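Esterase/lipase (Uncultured bacterium, PDB 3K6K) probably hydrolyses carboxylic esters as a bacterial esterase/lipase of the hormone-sensitive lipase family, built on the alpha/beta hydrolase fold. Local coordinates at residues A[183-197]-A[243-257]. Residues are numbered along the deposited sequence; the frame is centred on the assembly and turned at random.
Sequences MLSPFVDLTLSRWSN and MLIHVGSEEALLSDS. With SO4 (sulfate ion), chain F.
Met183 and Leu184 pair with Ile245 and His246 as neighbouring parallel strands in the central sheet of the alpha/beta hydrolase fold, and the chains beyond the strands meet again at the starts of helices 195-199 and 254-266. Backbone bonds run from Met183 N to Leu244 O, His246 N to Met183 O and Ser185 N to His246 O. Just beyond the strand end, Ser185 OG donates to Glu251 OE2 over a very short 2.5 Å. Gly248 N meets the same oxygen on its anti side, while Glu251 OE1 accepts from His281 ND1; Glu251 and His281, with Ser157, fit a Ser-His-Glu triad, probably the catalytic one, in which Ser185 would position the acid.

Apolar contacts lie along the strands and the following loop. In Met183 the bend about CG-SD (chi3 -93°) turns CE toward Met243 SD, 3.7 Å away, Pro186 CD rests on Ile245 CG2, and Leu253 sends CD1 to Phe187 CD2 and CD2 to Leu192 CD2.

Asp256 grips the 183-197 loop by its backbone: OD1 accepts from Val188 N and, from above the carboxylate plane, from Asp189 N at 3.0 Å. The Asp189 carboxylate turns back into its own loop, OD2 closing an Asx turn with Thr191 N and also taking Thr191 OG1, while OD1 forms a salt bridge with Arg194 NH1 at 3.3 Å. With an alanine here in place of Asp189, the Thr191 turn, stripped of its shared acceptor, would probably be free to shift and Arg194 NH1 would lack its salt-bridge mate, though NH2 also holds a sulfate.

The helix starts are tied reciprocally: Ser196 N donates to Ser255 OG, itself bonded to Glu262 of the second subunit, and Ser255 N to Ser196 OG. Water 1 donates to Pro186 O and Leu253 O and accepts from Ser257 OG at 2.8 Å.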
loop_
_atom_site.group_PDB
_atom_site.type_symbol
_atom_site.label_atom_id
_atom_site.label_comp_id
_atom_site.label_asym_id
_atom_site.label_seq_id
_atom_site.Cartn_x
_atom_site.Cartn_y
_atom_site.Cartn_z
ATOM N N MET A 183 -10.479 -0.670 -5.472
ATOM C CA MET A 183 -11.196 -1.353 -4.378
ATOM C C MET A 183 -11.196 -0.559 -3.057
ATOM O O MET A 183 -10.162 -0.179 -2.541
ATOM C CB MET A 183 -10.647 -2.781 -4.138
ATOM C CG MET A 183 -10.771 -3.708 -5.347
ATOM S SD MET A 183 -9.814 -5.212 -5.068
ATOM C CE MET A 183 -8.265 -4.759 -5.826
ATOM N N LEU A 184 -12.378 -0.324 -2.505
ATOM C CA LEU A 184 -12.539 0.510 -1.322
ATOM C C LEU A 184 -12.863 -0.494 -0.202
ATOM O O LEU A 184 -13.928 -1.131 -0.261
ATOM C CB LEU A 184 -13.709 1.481 -1.606
ATOM C CG LEU A 184 -13.491 2.839 -2.273
ATOM C CD1 LEU A 184 -12.167 2.984 -3.050
ATOM C CD2 LEU A 184 -14.689 3.436 -3.061
ATOM N N SER A 185 -11.939 -0.718 0.754
ATOM C CA SER A 185 -12.140 -1.652 1.866
ATOM C C SER A 185 -12.628 -3.028 1.386
ATOM O O SER A 185 -13.660 -3.535 1.888
ATOM C CB SER A 185 -13.205 -1.122 2.843
ATOM O OG SER A 185 -12.814 0.100 3.504
ATOM N N PRO A 186 -11.887 -3.667 0.450
ATOM C CA PRO A 186 -12.388 -4.890 -0.153
ATOM C C PRO A 186 -12.611 -6.054 0.833
ATOM O O PRO A 186 -11.821 -6.252 1.767
ATOM C CB PRO A 186 -11.319 -5.230 -1.210
ATOM C CG PRO A 186 -10.149 -4.499 -0.838
ATOM C CD PRO A 186 -10.527 -3.338 -0.008
ATOM N N PHE A 187 -13.706 -6.785 0.648
ATOM C CA PHE A 187 -14.017 -7.985 1.475
ATOM C C PHE A 187 -13.560 -9.175 0.653
ATOM O O PHE A 187 -14.189 -9.520 -0.340
ATOM C CB PHE A 187 -15.525 -8.043 1.742
ATOM C CG PHE A 187 -15.971 -9.178 2.674
ATOM C CD1 PHE A 187 -17.285 -9.600 2.661
ATOM C CD2 PHE A 187 -15.086 -9.762 3.600
ATOM C CE1 PHE A 187 -17.712 -10.593 3.485
ATOM C CE2 PHE A 187 -15.511 -10.723 4.454
ATOM C CZ PHE A 187 -16.839 -11.144 4.413
ATOM N N VAL A 188 -12.432 -9.771 1.026
ATOM C CA VAL A 188 -11.812 -10.717 0.146
ATOM C C VAL A 188 -11.385 -11.991 0.823
ATOM O O VAL A 188 -10.765 -12.845 0.185
ATOM C CB VAL A 188 -10.616 -10.107 -0.610
ATOM C CG1 VAL A 188 -11.114 -9.298 -1.762
ATOM C CG2 VAL A 188 -9.718 -9.294 0.321
ATOM N N ASP A 189 -11.697 -12.127 2.105
ATOM C CA ASP A 189 -11.416 -13.375 2.803
ATOM C C ASP A 189 -12.584 -13.789 3.675
ATOM O O ASP A 189 -12.608 -13.441 4.844
ATOM C CB ASP A 189 -10.205 -13.229 3.687
ATOM C CG ASP A 189 -9.709 -14.571 4.225
ATOM O OD1 ASP A 189 -8.597 -14.627 4.772
ATOM O OD2 ASP A 189 -10.433 -15.578 4.103
ATOM N N LEU A 190 -13.545 -14.540 3.119
ATOM C CA LEU A 190 -14.716 -14.984 3.887
ATOM C C LEU A 190 -14.430 -15.995 4.970
ATOM O O LEU A 190 -15.355 -16.422 5.689
ATOM C CB LEU A 190 -15.828 -15.475 2.984
ATOM C CG LEU A 190 -16.630 -14.229 2.583
ATOM C CD1 LEU A 190 -15.781 -13.278 1.702
ATOM C CD2 LEU A 190 -17.905 -14.666 1.845
ATOM N N THR A 191 -13.157 -16.343 5.148
ATOM C CA THR A 191 -12.774 -17.078 6.357
ATOM C C THR A 191 -12.715 -16.234 7.607
ATOM O O THR A 191 -12.761 -16.775 8.698
ATOM C CB THR A 191 -11.442 -17.892 6.239
ATOM O OG1 THR A 191 -10.322 -17.024 6.405
ATOM C CG2 THR A 191 -11.316 -18.664 4.908
ATOM N N LEU A 192 -12.537 -14.916 7.486
ATOM C CA LEU A 192 -12.547 -14.027 8.662
ATOM C C LEU A 192 -11.664 -14.468 9.845
ATOM O O LEU A 192 -12.189 -14.719 10.926
ATOM C CB LEU A 192 -13.992 -13.814 9.159
ATOM C CG LEU A 192 -15.075 -13.380 8.125
ATOM C CD1 LEU A 192 -16.448 -13.630 8.668
ATOM C CD2 LEU A 192 -14.978 -11.907 7.793
ATOM N N SER A 193 -10.332 -14.455 9.683
ATOM C CA SER A 193 -9.425 -15.256 10.540
ATOM C C SER A 193 -8.096 -14.578 10.788
ATOM O O SER A 193 -7.311 -14.998 11.668
ATOM C CB SER A 193 -9.304 -16.673 9.977
ATOM O OG SER A 193 -8.678 -16.675 8.702
ATOM N N ARG A 194 -7.854 -13.529 10.001
ATOM C CA ARG A 194 -6.590 -12.808 9.869
ATOM C C ARG A 194 -6.458 -11.781 11.017
ATOM O O ARG A 194 -7.386 -11.633 11.833
ATOM C CB ARG A 194 -6.544 -12.193 8.439
ATOM C CG ARG A 194 -6.109 -13.283 7.465
ATOM C CD ARG A 194 -6.138 -13.088 5.952
ATOM N NE ARG A 194 -4.859 -13.626 5.578
ATOM C CZ ARG A 194 -4.595 -14.866 5.184
ATOM N NH1 ARG A 194 -5.527 -15.762 4.925
ATOM N NH2 ARG A 194 -3.344 -15.178 4.990
ATOM N N TRP A 195 -5.333 -11.077 11.091
ATOM C CA TRP A 195 -5.012 -10.282 12.264
ATOM C C TRP A 195 -6.050 -9.184 12.628
ATOM O O TRP A 195 -6.456 -9.083 13.812
ATOM C CB TRP A 195 -3.615 -9.701 12.112
ATOM C CG TRP A 195 -3.160 -8.858 13.257
ATOM C CD1 TRP A 195 -2.467 -9.305 14.354
ATOM C CD2 TRP A 195 -3.373 -7.416 13.480
ATOM N NE1 TRP A 195 -2.209 -8.249 15.212
ATOM C CE2 TRP A 195 -2.746 -7.086 14.705
ATOM C CE3 TRP A 195 -3.968 -6.389 12.744
ATOM C CZ2 TRP A 195 -2.742 -5.777 15.240
ATOM C CZ3 TRP A 195 -3.957 -5.081 13.274
ATOM C CH2 TRP A 195 -3.364 -4.794 14.524
ATOM N N SER A 196 -6.481 -8.364 11.648
ATOM C CA SER A 196 -7.409 -7.271 11.976
ATOM C C SER A 196 -8.759 -7.836 12.424
ATOM O O SER A 196 -9.459 -7.200 13.221
ATOM C CB SER A 196 -7.596 -6.263 10.807
ATOM O OG SER A 196 -8.006 -6.902 9.596
ATOM N N ASN A 197 -9.133 -9.004 11.916
ATOM C CA ASN A 197 -10.435 -9.594 12.280
ATOM C C ASN A 197 -10.634 -9.714 13.772
ATOM O O ASN A 197 -11.756 -9.598 14.266
ATOM C CB ASN A 197 -10.641 -10.967 11.663
ATOM C CG ASN A 197 -10.682 -10.903 10.186
ATOM O OD1 ASN A 197 -11.753 -10.926 9.549
ATOM N ND2 ASN A 197 -9.517 -10.724 9.605
ATOM N N MET A 243 -3.842 -2.475 -9.473
ATOM C CA MET A 243 -4.782 -2.353 -8.394
ATOM C C MET A 243 -4.469 -1.114 -7.553
ATOM O O MET A 243 -3.296 -0.839 -7.254
ATOM C CB MET A 243 -4.678 -3.589 -7.528
ATOM C CG MET A 243 -5.233 -4.876 -8.135
ATOM S SD MET A 243 -4.996 -6.167 -6.881
ATOM C CE MET A 243 -5.778 -7.648 -7.540
ATOM N N LEU A 244 -5.522 -0.349 -7.224
ATOM C CA LEU A 244 -5.460 0.694 -6.214
ATOM C C LEU A 244 -6.454 0.222 -5.161
ATOM O O LEU A 244 -7.607 -0.058 -5.482
ATOM C CB LEU A 244 -5.846 2.047 -6.799
ATOM C CG LEU A 244 -5.826 3.245 -5.803
ATOM C CD1 LEU A 244 -4.355 3.744 -5.413
ATOM C CD2 LEU A 244 -6.709 4.389 -6.316
ATOM N N ILE A 245 -5.971 0.015 -3.933
ATOM C CA ILE A 245 -6.784 -0.306 -2.755
ATOM C C ILE A 245 -6.778 0.900 -1.763
ATOM O O ILE A 245 -5.725 1.471 -1.420
ATOM C CB ILE A 245 -6.281 -1.625 -2.042
ATOM C CG1 ILE A 245 -6.163 -2.784 -3.024
ATOM C CG2 ILE A 245 -7.247 -2.050 -0.924
ATOM C CD1 ILE A 245 -5.383 -3.852 -2.525
ATOM N N HIS A 246 -7.948 1.358 -1.352
ATOM C CA HIS A 246 -8.005 2.261 -0.200
ATOM C C HIS A 246 -8.663 1.579 0.977
ATOM O O HIS A 246 -9.493 0.681 0.770
ATOM C CB HIS A 246 -8.741 3.523 -0.545
ATOM C CG HIS A 246 -7.908 4.469 -1.320
ATOM N ND1 HIS A 246 -8.245 5.792 -1.498
ATOM C CD2 HIS A 246 -6.697 4.300 -1.899
ATOM C CE1 HIS A 246 -7.305 6.380 -2.212
ATOM N NE2 HIS A 246 -6.336 5.506 -2.438
ATOM N N VAL A 247 -8.328 1.976 2.202
ATOM C CA VAL A 247 -8.997 1.365 3.350
ATOM C C VAL A 247 -8.734 2.254 4.569
ATOM O O VAL A 247 -7.813 3.100 4.541
ATOM C CB VAL A 247 -8.461 -0.126 3.534
ATOM C CG1 VAL A 247 -6.907 -0.151 3.803
ATOM C CG2 VAL A 247 -9.233 -0.920 4.571
ATOM N N GLY A 248 -9.526 2.072 5.630
ATOM C CA GLY A 248 -9.343 2.795 6.878
ATOM C C GLY A 248 -8.667 1.959 7.945
ATOM O O GLY A 248 -8.598 0.718 7.821
ATOM N N SER A 249 -8.136 2.639 8.949
ATOM C CA SER A 249 -7.604 2.026 10.128
ATOM C C SER A 249 -8.629 1.235 10.926
ATOM O O SER A 249 -8.264 0.192 11.498
ATOM C CB SER A 249 -7.028 3.093 11.080
ATOM O OG SER A 249 -7.775 4.326 10.993
ATOM N N GLU A 250 -9.860 1.744 11.042
ATOM C CA GLU A 250 -10.818 1.148 12.004
ATOM C C GLU A 250 -11.593 -0.005 11.368
ATOM O O GLU A 250 -12.860 -0.062 11.333
ATOM C CB GLU A 250 -11.780 2.174 12.575
ATOM C CG GLU A 250 -11.125 3.441 13.031
ATOM C CD GLU A 250 -10.007 3.243 13.997
ATOM O OE1 GLU A 250 -10.267 2.838 15.130
ATOM O OE2 GLU A 250 -8.842 3.543 13.652
ATOM N N GLU A 251 -10.833 -0.956 10.871
ATOM C CA GLU A 251 -11.424 -1.966 10.040
ATOM C C GLU A 251 -11.084 -3.414 10.441
ATOM O O GLU A 251 -9.924 -3.860 10.412
ATOM C CB GLU A 251 -11.051 -1.681 8.588
ATOM C CG GLU A 251 -11.665 -0.413 8.084
ATOM C CD GLU A 251 -12.099 -0.521 6.638
ATOM O OE1 GLU A 251 -12.683 -1.562 6.333
ATOM O OE2 GLU A 251 -11.873 0.406 5.798
ATOM N N ALA A 252 -12.128 -4.145 10.815
ATOM C CA ALA A 252 -11.992 -5.580 11.056
ATOM C C ALA A 252 -11.354 -6.279 9.814
ATOM O O ALA A 252 -10.717 -7.310 9.971
ATOM C CB ALA A 252 -13.368 -6.182 11.335
ATOM N N LEU A 253 -11.575 -5.715 8.613
ATOM C CA LEU A 253 -11.146 -6.256 7.302
ATOM C C LEU A 253 -9.893 -5.508 6.716
ATOM O O LEU A 253 -9.618 -5.511 5.512
ATOM C CB LEU A 253 -12.308 -6.242 6.300
ATOM C CG LEU A 253 -13.649 -6.891 6.691
ATOM C CD1 LEU A 253 -14.624 -6.956 5.518
ATOM C CD2 LEU A 253 -13.387 -8.310 7.224
ATOM N N LEU A 254 -9.165 -4.852 7.589
ATOM C CA LEU A 254 -7.891 -4.265 7.224
ATOM C C LEU A 254 -6.933 -5.310 6.705
ATOM O O LEU A 254 -6.175 -5.016 5.769
ATOM C CB LEU A 254 -7.219 -3.554 8.401
ATOM C CG LEU A 254 -5.840 -2.915 8.099
ATOM C CD1 LEU A 254 -5.967 -1.792 7.128
ATOM C CD2 LEU A 254 -5.158 -2.389 9.414
ATOM N N SER A 255 -6.913 -6.500 7.310
ATOM C CA SER A 255 -5.927 -7.482 6.852
ATOM C C SER A 255 -6.363 -8.044 5.483
ATOM O O SER A 255 -5.554 -8.670 4.825
ATOM C CB SER A 255 -5.661 -8.587 7.880
ATOM O OG SER A 255 -5.197 -8.053 9.120
ATOM N N ASP A 256 -7.615 -7.795 5.050
ATOM C CA ASP A 256 -8.044 -8.149 3.676
ATOM C C ASP A 256 -7.271 -7.311 2.618
ATOM O O ASP A 256 -6.779 -7.833 1.586
ATOM C CB ASP A 256 -9.565 -7.959 3.439
ATOM C CG ASP A 256 -10.442 -9.172 3.925
ATOM O OD1 ASP A 256 -11.471 -9.421 3.303
ATOM O OD2 ASP A 256 -10.130 -9.890 4.888
ATOM N N SER A 257 -7.207 -6.019 2.886
ATOM C CA SER A 257 -6.438 -5.099 2.085
ATOM C C SER A 257 -4.955 -5.387 2.084
ATOM O O SER A 257 -4.377 -5.493 1.010
ATOM C CB SER A 257 -6.721 -3.651 2.487
ATOM O OG SER A 257 -8.008 -3.284 2.033
HETATM S S SO4 F . -2.407 -18.641 4.045
HETATM O O1 SO4 F . -2.503 -17.837 5.267
HETATM O O2 SO4 F . -1.030 -19.183 3.973
HETATM O O3 SO4 F . -3.469 -19.659 4.013
HETATM O O4 SO4 F . -2.628 -17.861 2.836
HETATM O O HOH W 1 -10.240 -4.418 3.198
HETATM O O HOH W 2 -11.470 -11.489 6.532
HETATM O O HOH W 3 -9.235 -9.165 7.269
#